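Long-range contact in probable quinone reductase Qor (NADPH:quinone reductase) (Zeta-crystallin homolog protein) (Mycobacterium tuberculosis, PDB 4RVU), which binds NADPH and probably transfers electrons from it to quinones, as a zeta-crystallin-like quinone reductase: residues G15-L19 and A312-Q317. Residue numbers count along the deposited sequence, not the author numbering.
Sequences GPGVL and ALRAHQ
A short 3-10 turn can pack on the start of a helix by van der Waals and CH-pi contact, with no direct hydrogen bond between the two, and residues 15-19 and 312-317 illustrate how. Pro-16, Gly-17 and Val-18 form the turn (phi -53 to -75°, psi -9 to -28°), closed by the hydrogen bonds Val-18 N to Gly-15 O (3.0 Å) and Leu-19 N to Pro-16 O (3.1 Å); Leu-19 leaves it with psi 91°. The contact joins the connection between strands 5-10 and 20-24 to helix 312-320, which precedes the last strand, 327-331, probably in the GroES-like part of a medium-chain dehydrogenase/reductase fold. The backbones come closest at Pro-16 and Leu-313, whose CA atoms are 5.0 Å apart. Leu-19, in the mt rotamer, points toward the helix and sets CD1 over a face of the His-316 ring, 3.5 Å from its centroid and 17° off the normal: a CH-pi contact. The Pro-16 ring lies against the helix, its CB 3.8 Å from Gln-317 CG. Leu-313, chi1 and chi2 both t, brings CG to 3.5 Å from Pro-16 O and CD1 to 3.8 Å from Gly-17 CA. One water accepts from Leu-313 N (2.9 Å) and donates to Leu-19 O (3.2 Å). The His-316 side chain lies about 10 Å from the bound NADPH. Because Tyr-100 and Arg-51 hydrogen-bond its nitrogens, its ring face can meet a methyl without sacrificing polar pairing.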
# COMPACT_ATOMS: atom_id res chain seq x y z
N GLY A 15 22.71 -2.29 24.34
CA GLY A 15 23.63 -2.31 23.21
C GLY A 15 24.23 -3.68 22.99
O GLY A 15 23.91 -4.63 23.71
N PRO A 16 25.13 -3.79 21.99
CA PRO A 16 25.79 -5.06 21.65
C PRO A 16 26.45 -5.70 22.87
O PRO A 16 26.63 -6.91 22.91
CB PRO A 16 26.86 -4.63 20.64
CG PRO A 16 26.31 -3.38 20.03
CD PRO A 16 25.60 -2.67 21.15
N GLY A 17 26.79 -4.87 23.86
CA GLY A 17 27.44 -5.33 25.07
C GLY A 17 26.66 -6.35 25.88
O GLY A 17 27.25 -7.17 26.58
N VAL A 18 25.33 -6.32 25.79
CA VAL A 18 24.49 -7.25 26.55
C VAL A 18 24.50 -8.68 25.98
O VAL A 18 23.98 -9.61 26.61
CB VAL A 18 23.03 -6.75 26.68
CG1 VAL A 18 22.98 -5.32 27.19
CG2 VAL A 18 22.29 -6.87 25.36
N LEU A 19 25.08 -8.85 24.80
CA LEU A 19 25.18 -10.19 24.21
C LEU A 19 26.22 -11.05 24.94
O LEU A 19 27.41 -11.04 24.59
CB LEU A 19 25.49 -10.09 22.72
CG LEU A 19 24.45 -9.36 21.87
CD1 LEU A 19 24.99 -9.01 20.50
CD2 LEU A 19 23.19 -10.20 21.76
N ALA A 312 29.43 -12.64 18.87
CA ALA A 312 28.18 -12.04 18.41
C ALA A 312 28.19 -10.53 18.65
O ALA A 312 27.69 -9.76 17.84
CB ALA A 312 27.01 -12.69 19.12
N LEU A 313 28.75 -10.12 19.78
CA LEU A 313 28.87 -8.70 20.13
C LEU A 313 29.53 -7.92 19.00
O LEU A 313 29.05 -6.86 18.59
CB LEU A 313 29.67 -8.56 21.44
CG LEU A 313 30.03 -7.19 22.03
CD1 LEU A 313 30.33 -7.33 23.52
CD2 LEU A 313 31.22 -6.55 21.34
N ARG A 314 30.64 -8.46 18.51
CA ARG A 314 31.46 -7.81 17.49
C ARG A 314 30.67 -7.69 16.18
O ARG A 314 30.72 -6.67 15.50
CB ARG A 314 32.76 -8.62 17.31
CG ARG A 314 33.76 -8.13 16.26
CD ARG A 314 35.08 -8.96 16.36
NE ARG A 314 35.46 -9.62 15.10
CZ ARG A 314 35.70 -10.93 14.97
NH1 ARG A 314 35.62 -11.73 16.02
NH2 ARG A 314 36.02 -11.44 13.79
N ALA A 315 29.92 -8.74 15.85
CA ALA A 315 29.09 -8.72 14.66
C ALA A 315 28.01 -7.65 14.76
O ALA A 315 27.75 -6.93 13.80
CB ALA A 315 28.45 -10.08 14.43
N HIS A 316 27.37 -7.55 15.91
CA HIS A 316 26.33 -6.53 16.08
C HIS A 316 26.91 -5.12 15.98
O HIS A 316 26.29 -4.24 15.38
CB HIS A 316 25.55 -6.73 17.38
CG HIS A 316 24.47 -7.75 17.28
ND1 HIS A 316 23.24 -7.59 17.88
CD2 HIS A 316 24.44 -8.96 16.67
CE1 HIS A 316 22.49 -8.66 17.64
NE2 HIS A 316 23.20 -9.51 16.92
N GLN A 317 28.09 -4.92 16.55
CA GLN A 317 28.80 -3.64 16.38
C GLN A 317 29.05 -3.30 14.91
O GLN A 317 28.72 -2.20 14.47
CB GLN A 317 30.13 -3.65 17.12
CG GLN A 317 29.99 -3.65 18.63
CD GLN A 317 31.33 -3.65 19.34
OE1 GLN A 317 32.30 -4.24 18.86
NE2 GLN A 317 31.40 -2.99 20.49
O HOH W 1 29.04 -12.00 22.01